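Local coordinates for protein CHAD domain (Ricinus communis, PDB 6QV5) that probably binds inorganic polyphosphate through its all-helical CHAD domain, a module built from helical bundles that here also carries a zinc ion, at residues 46-51 with 142-147; 126-131 with 261-266. All blocks are in the same frame, centred on the assembly; numbering follows the deposited sequence.

Interaction 1: residues 46-51 with 142-147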
ATOM      1  N   VAL A  46     -13.524  13.343   3.279  1.00 60.04           N
ATOM      2  CA  VAL A  46     -14.250  13.992   4.380  1.00 60.15           C
ATOM      3  C   VAL A  46     -13.874  13.401   5.750  1.00 64.22           C
ATOM      4  O   VAL A  46     -13.566  14.156   6.674  1.00 63.96           O
ATOM      5  CB  VAL A  46     -15.790  13.995   4.132  1.00 64.12           C
ATOM      6  CG1 VAL A  46     -16.535  14.756   5.227  1.00 63.92           C
ATOM      7  CG2 VAL A  46     -16.129  14.577   2.760  1.00 63.92           C
ATOM      8  N   ALA A  47     -13.869  12.063   5.857  1.00 60.87           N
ATOM      9  CA  ALA A  47     -13.544  11.335   7.084  1.00 60.58           C
ATOM     10  C   ALA A  47     -12.088  11.507   7.530  1.00 64.27           C
ATOM     11  O   ALA A  47     -11.826  11.495   8.733  1.00 64.13           O
ATOM     12  CB  ALA A  47     -13.884   9.868   6.922  1.00 61.32           C
ATOM     13  N   VAL A  48     -11.150  11.677   6.576  1.00 60.50           N
ATOM     14  CA  VAL A  48      -9.728  11.890   6.884  1.00 60.23           C
ATOM     15  C   VAL A  48      -9.522  13.336   7.375  1.00 64.33           C
ATOM     16  O   VAL A  48      -8.744  13.561   8.304  1.00 63.91           O
ATOM     17  CB  VAL A  48      -8.784  11.492   5.709  1.00 64.00           C
ATOM     18  CG1 VAL A  48      -7.320  11.800   6.029  1.00 63.84           C
ATOM     19  CG2 VAL A  48      -8.937  10.014   5.363  1.00 63.74           C
ATOM     20  N   ILE A  49     -10.254  14.298   6.778  1.00 61.31           N
ATOM     21  CA  ILE A  49     -10.188  15.718   7.137  1.00 61.21           C
ATOM     22  C   ILE A  49     -10.831  15.989   8.510  1.00 65.73           C
ATOM     23  O   ILE A  49     -10.176  16.549   9.389  1.00 65.14           O
ATOM     24  CB  ILE A  49     -10.765  16.632   6.002  1.00 64.13           C
ATOM     25  CG1 ILE A  49      -9.886  16.584   4.729  1.00 64.41           C
ATOM     26  CG2 ILE A  49     -10.965  18.086   6.475  1.00 64.58           C
ATOM     27  CD1 ILE A  49     -10.606  17.005   3.414  1.00 69.19           C
ATOM     28  N   GLU A  50     -12.101  15.582   8.683  1.00 63.04           N
ATOM     29  CA  GLU A  50     -12.909  15.840   9.878  1.00 63.12           C
ATOM     30  C   GLU A  50     -12.683  14.899  11.073  1.00 66.91           C
ATOM     31  O   GLU A  50     -12.808  15.350  12.213  1.00 66.91           O
ATOM     32  CB  GLU A  50     -14.402  15.859   9.511  1.00 64.62           C
ATOM     33  CG  GLU A  50     -14.795  17.044   8.638  1.00 75.99           C
ATOM     34  CD  GLU A  50     -16.192  17.046   8.045  1.00 97.52           C
ATOM     35  OE1 GLU A  50     -17.014  16.176   8.415  1.00 92.70           O
ATOM     36  OE2 GLU A  50     -16.465  17.929   7.200  1.00 92.22           O
ATOM     37  N   GLY A  51     -12.392  13.625  10.818  1.00 62.97           N
ATOM     38  CA  GLY A  51     -12.217  12.637  11.881  1.00 62.41           C
ATOM     39  C   GLY A  51     -10.803  12.174  12.174  1.00 65.29           C
ATOM     40  O   GLY A  51      -9.834  12.703  11.622  1.00 64.76           O
ATOM     41  N   GLN A 142      -4.868  19.018   6.305  1.00 56.66           N
ATOM     42  CA  GLN A 142      -4.498  20.301   5.701  1.00 56.62           C
ATOM     43  C   GLN A 142      -4.030  20.118   4.261  1.00 60.39           C
ATOM     44  O   GLN A 142      -4.330  20.959   3.413  1.00 60.24           O
ATOM     45  CB  GLN A 142      -3.415  21.015   6.533  1.00 58.11           C
ATOM     46  CG  GLN A 142      -3.927  21.644   7.829  1.00 75.09           C
ATOM     47  CD  GLN A 142      -4.815  22.842   7.589  1.00 97.10           C
ATOM     48  OE1 GLN A 142      -6.044  22.759   7.676  1.00 92.56           O
ATOM     49  NE2 GLN A 142      -4.213  23.984   7.282  1.00 91.35           N
ATOM     50  N   ALA A 143      -3.315  19.008   3.985  1.00 56.90           N
ATOM     51  CA  ALA A 143      -2.817  18.649   2.656  1.00 56.72           C
ATOM     52  C   ALA A 143      -3.979  18.352   1.699  1.00 60.79           C
ATOM     53  O   ALA A 143      -3.870  18.628   0.506  1.00 60.46           O
ATOM     54  CB  ALA A 143      -1.897  17.442   2.751  1.00 57.42           C
ATOM     55  N   LEU A 144      -5.090  17.810   2.228  1.00 57.17           N
ATOM     56  CA  LEU A 144      -6.278  17.489   1.437  1.00 56.93           C
ATOM     57  C   LEU A 144      -7.129  18.722   1.157  1.00 61.30           C
ATOM     58  O   LEU A 144      -7.775  18.785   0.111  1.00 60.65           O
ATOM     59  CB  LEU A 144      -7.119  16.394   2.113  1.00 56.81           C
ATOM     60  CG  LEU A 144      -6.462  15.026   2.315  1.00 61.10           C
ATOM     61  CD1 LEU A 144      -7.374  14.106   3.081  1.00 61.11           C
ATOM     62  CD2 LEU A 144      -6.059  14.394   0.993  1.00 63.03           C
ATOM     63  N   LEU A 145      -7.129  19.699   2.090  1.00 58.66           N
ATOM     64  CA  LEU A 145      -7.872  20.958   1.975  1.00 58.71           C
ATOM     65  C   LEU A 145      -7.134  21.973   1.097  1.00 63.14           C
ATOM     66  O   LEU A 145      -7.740  22.953   0.655  1.00 63.12           O
ATOM     67  CB  LEU A 145      -8.146  21.565   3.365  1.00 58.84           C
ATOM     68  CG  LEU A 145      -9.145  20.836   4.271  1.00 63.67           C
ATOM     69  CD1 LEU A 145      -9.035  21.336   5.699  1.00 63.77           C
ATOM     70  CD2 LEU A 145     -10.583  20.986   3.769  1.00 66.08           C
ATOM     71  N   SER A 146      -5.829  21.743   0.852  1.00 59.79           N
ATOM     72  CA  SER A 146      -4.981  22.607   0.034  1.00 59.59           C
ATOM     73  C   SER A 146      -5.358  22.504  -1.453  1.00 63.44           C
ATOM     74  O   SER A 146      -5.785  21.427  -1.883  1.00 62.88           O
ATOM     75  CB  SER A 146      -3.506  22.259   0.239  1.00 63.21           C
ATOM     76  OG  SER A 146      -3.136  21.056  -0.412  1.00 71.39           O
ATOM     77  N   PRO A 147      -5.193  23.584  -2.265  1.00 59.97           N
ATOM     78  CA  PRO A 147      -5.544  23.489  -3.694  1.00 59.66           C
ATOM     79  C   PRO A 147      -4.710  22.479  -4.488  1.00 62.84           C
ATOM     80  O   PRO A 147      -5.163  22.039  -5.542  1.00 62.85           O
ATOM     81  CB  PRO A 147      -5.354  24.923  -4.211  1.00 61.46           C
ATOM     82  CG  PRO A 147      -5.355  25.786  -2.989  1.00 65.92           C
ATOM     83  CD  PRO A 147      -4.717  24.943  -1.932  1.00 61.47           C
TER
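I49 of the short helix 45-50 packs against L144 and L145 in the last turn of helix 122-145, a compact case of two helices meeting through aliphatic side chains. With CG1 beside the backbone N (chi1 -67°), the ethyl arm of I49 reaches across mainly to L144, and CD1 stops 3.8 Å from L144 CB while also coming near L145 CD2. The other branch, CG2, lies against the isopropyl end of L145, 3.9 Å from L145 CD1. L144 in turn sends CD1 to V48, where it sits 3.7 Å from V48 CG1, the two side chains crossing at about a right angle. M60 of helix 54-73 touches both V48 and L144 and extends this apolar patch inward, while L145 borders solvent.

The polar bonds lie around this patch, not across it. S146, the N-cap residue of the next helix, places OG 2.7 Å from A143 O, above the carbonyl plane. R137 of helix 122-145 donates to the backbone oxygens of A47 and V48. No hydrogen bond links residues 46-51 to 142-147, so the fit between them rests on branched-chain packing, while the arginine supplies a directional polar tie between the same two helices.

Interaction 2: residues 126-131 with 261-266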
ATOM      1  N   ASN A 126       2.968   6.270  25.192  1.00 86.16           N
ATOM      2  CA  ASN A 126       1.729   5.991  24.462  1.00 85.25           C
ATOM      3  C   ASN A 126       0.930   7.282  24.254  1.00 87.27           C
ATOM      4  O   ASN A 126       0.327   7.459  23.196  1.00 86.87           O
ATOM      5  CB  ASN A 126       0.891   4.954  25.207  1.00 86.72           C
ATOM      6  CG  ASN A 126      -0.258   4.413  24.396  1.00114.28           C
ATOM      7  OD1 ASN A 126      -0.097   3.505  23.572  1.00110.14           O
ATOM      8  ND2 ASN A 126      -1.444   4.960  24.611  1.00106.93           N
ATOM      9  N   ALA A 127       0.953   8.186  25.256  1.00 82.34           N
ATOM     10  CA  ALA A 127       0.292   9.490  25.220  1.00 81.44           C
ATOM     11  C   ALA A 127       1.015  10.430  24.248  1.00 83.33           C
ATOM     12  O   ALA A 127       0.356  11.211  23.558  1.00 83.01           O
ATOM     13  CB  ALA A 127       0.259  10.099  26.613  1.00 82.22           C
ATOM     14  N   LEU A 128       2.365  10.340  24.188  1.00 78.13           N
ATOM     15  CA  LEU A 128       3.202  11.141  23.291  1.00 77.08           C
ATOM     16  C   LEU A 128       3.026  10.688  21.837  1.00 78.19           C
ATOM     17  O   LEU A 128       2.894  11.535  20.958  1.00 77.70           O
ATOM     18  CB  LEU A 128       4.685  11.091  23.721  1.00 77.30           C
ATOM     19  CG  LEU A 128       5.698  11.928  22.909  1.00 82.34           C
ATOM     20  CD1 LEU A 128       5.485  13.427  23.106  1.00 82.61           C
ATOM     21  CD2 LEU A 128       7.119  11.569  23.289  1.00 85.14           C
ATOM     22  N   VAL A 129       3.007   9.359  21.594  1.00 72.62           N
ATOM     23  CA  VAL A 129       2.814   8.768  20.265  1.00 71.46           C
ATOM     24  C   VAL A 129       1.412   9.125  19.729  1.00 73.09           C
ATOM     25  O   VAL A 129       1.289   9.488  18.558  1.00 72.30           O
ATOM     26  CB  VAL A 129       3.145   7.246  20.244  1.00 75.15           C
ATOM     27  CG1 VAL A 129       2.682   6.571  18.951  1.00 74.87           C
ATOM     28  CG2 VAL A 129       4.639   7.014  20.452  1.00 74.94           C
ATOM     29  N   GLN A 130       0.384   9.099  20.612  1.00 68.48           N
ATOM     30  CA  GLN A 130      -1.001   9.463  20.292  1.00 67.84           C
ATOM     31  C   GLN A 130      -1.091  10.940  19.901  1.00 70.61           C
ATOM     32  O   GLN A 130      -1.847  11.280  18.994  1.00 70.47           O
ATOM     33  CB  GLN A 130      -1.937   9.160  21.476  1.00 69.21           C
ATOM     34  CG  GLN A 130      -3.414   9.067  21.088  1.00 85.98           C
ATOM     35  CD  GLN A 130      -4.342   8.725  22.234  1.00106.78           C
ATOM     36  OE1 GLN A 130      -3.930   8.286  23.316  1.00102.83           O
ATOM     37  NE2 GLN A 130      -5.634   8.910  22.012  1.00 99.57           N
ATOM     38  N   LYS A 131      -0.301  11.804  20.573  1.00 66.11           N
ATOM     39  CA  LYS A 131      -0.219  13.243  20.313  1.00 65.31           C
ATOM     40  C   LYS A 131       0.379  13.484  18.920  1.00 67.73           C
ATOM     41  O   LYS A 131      -0.133  14.329  18.186  1.00 67.41           O
ATOM     42  CB  LYS A 131       0.614  13.941  21.406  1.00 67.78           C
ATOM     43  CG  LYS A 131       0.594  15.466  21.357  1.00 82.80           C
ATOM     44  CD  LYS A 131       1.562  16.066  22.370  1.00 92.65           C
ATOM     45  CE  LYS A 131       1.642  17.569  22.259  1.00104.09           C
ATOM     46  NZ  LYS A 131       2.585  18.148  23.253  1.00113.03           N
ATOM     47  N   GLN A 261      12.190  14.935  20.868  1.00 91.38           N
ATOM     48  CA  GLN A 261      11.693  14.944  22.247  1.00 91.36           C
ATOM     49  C   GLN A 261      12.725  14.233  23.153  1.00 95.28           C
ATOM     50  O   GLN A 261      12.614  13.023  23.375  1.00 95.04           O
ATOM     51  CB  GLN A 261      10.298  14.280  22.352  1.00 92.82           C
ATOM     52  CG  GLN A 261       9.242  14.793  21.364  1.00109.41           C
ATOM     53  CD  GLN A 261       8.707  16.167  21.694  1.00129.73           C
ATOM     54  OE1 GLN A 261       8.252  16.441  22.813  1.00125.34           O
ATOM     55  NE2 GLN A 261       8.732  17.058  20.715  1.00122.63           N
ATOM     56  N   PRO A 262      13.756  14.952  23.661  1.00 91.67           N
ATOM     57  CA  PRO A 262      14.770  14.292  24.505  1.00 91.48           C
ATOM     58  C   PRO A 262      14.291  13.934  25.917  1.00 95.18           C
ATOM     59  O   PRO A 262      14.984  13.203  26.628  1.00 94.75           O
ATOM     60  CB  PRO A 262      15.932  15.301  24.533  1.00 93.25           C
ATOM     61  CG  PRO A 262      15.552  16.402  23.570  1.00 97.67           C
ATOM     62  CD  PRO A 262      14.066  16.384  23.491  1.00 93.17           C
ATOM     63  N   GLN A 263      13.110  14.446  26.313  1.00 91.46           N
ATOM     64  CA  GLN A 263      12.479  14.224  27.620  1.00 91.04           C
ATOM     65  C   GLN A 263      12.002  12.781  27.836  1.00 94.17           C
ATOM     66  O   GLN A 263      12.134  12.262  28.947  1.00 94.02           O
ATOM     67  CB  GLN A 263      11.335  15.231  27.881  1.00 92.43           C
ATOM     68  CG  GLN A 263      10.694  15.849  26.629  1.00107.66           C
ATOM     69  CD  GLN A 263       9.329  15.291  26.318  1.00126.58           C
ATOM     70  OE1 GLN A 263       8.298  15.891  26.637  1.00122.22           O
ATOM     71  NE2 GLN A 263       9.286  14.138  25.669  1.00118.52           N
ATOM     72  N   ALA A 264      11.455  12.138  26.786  1.00 89.71           N
ATOM     73  CA  ALA A 264      10.940  10.766  26.841  1.00 89.08           C
ATOM     74  C   ALA A 264      11.914   9.710  26.277  1.00 91.52           C
ATOM     75  O   ALA A 264      11.526   8.548  26.121  1.00 91.04           O
ATOM     76  CB  ALA A 264       9.596  10.689  26.126  1.00 89.82           C
ATOM     77  N   ALA A 265      13.182  10.107  26.019  1.00 86.96           N
ATOM     78  CA  ALA A 265      14.257   9.265  25.472  1.00 86.17           C
ATOM     79  C   ALA A 265      14.447   7.916  26.175  1.00 88.73           C
ATOM     80  O   ALA A 265      14.727   6.925  25.499  1.00 88.32           O
ATOM     81  CB  ALA A 265      15.568  10.034  25.447  1.00 86.93           C
ATOM     82  N   GLU A 266      14.286   7.875  27.517  1.00 84.19           N
ATOM     83  CA  GLU A 266      14.407   6.657  28.329  1.00 83.39           C
ATOM     84  C   GLU A 266      13.314   5.647  27.969  1.00 85.68           C
ATOM     85  O   GLU A 266      13.609   4.461  27.808  1.00 85.22           O
ATOM     86  CB  GLU A 266      14.367   6.987  29.829  1.00 84.79           C
ATOM     87  CG  GLU A 266      15.679   7.522  30.373  1.00 96.09           C
ATOM     88  CD  GLU A 266      15.661   7.836  31.856  1.00118.78           C
ATOM     89  OE1 GLU A 266      15.692   9.037  32.208  1.00112.83           O
ATOM     90  OE2 GLU A 266      15.616   6.883  32.668  1.00115.20           O
TER
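L128, on helix 122-145, touches three residues of the turn that connects helix 224-260 to helix 265-281, and illustrates how a single leucine can join a helix flank to a loop. Its CB points toward the turn, and CG stands opposite the backbone N (chi1 -178°), which extends the side chain outward from its helix. At CG the chain forks, and the two methyls find different surroundings. CD1 comes up to the amide end of Q261, 4.1 Å from Q261 OE1, a loose contact of a methyl with a carbonyl oxygen. CD2 reaches farther into the turn and meets the methyl of A264, the N-cap residue of helix 265-281, with L128 CD2 and A264 CB 3.9 Å apart. The same methyl is 4.1 Å from Q263 NE2.

Both glutamines bend at chi2, and this brings their amide ends near the leucine. In Q263, whose CB does not face helix 122-145, the bend returns NE2 to the methyl. On the inner side of helix 122-145, V129 and N126 lean on L105 of helix 82-108, so L128 works on a different flank from these neighbours.

The purely apolar pairing here is L128 with A264; the other two are van der Waals contacts of a methyl with an amide oxygen or nitrogen. Such a surface contact, with 120 Å² buried in total, depends on shape and dispersion and offers little directional hold on the turn.

Helix 122-145 is the element common to both contacts: interaction 2 uses a turn near its start and interaction 1 its final turn, with centres 26 Å apart and nearest atoms about 11 Å apart. Along the chain the segments alternate, 46-51, 126-131, 142-147 and 261-266, so the two connections cross in sequence. Through them one long helix meets an early short helix, 45-50, at one end and the late turn before helix 265-281 toward the other. H138, which binds zinc together with H52, lies on the helix between the two contacts in sequence. Distant parts of the chain are thus brought together along one helix of this all-helical protein.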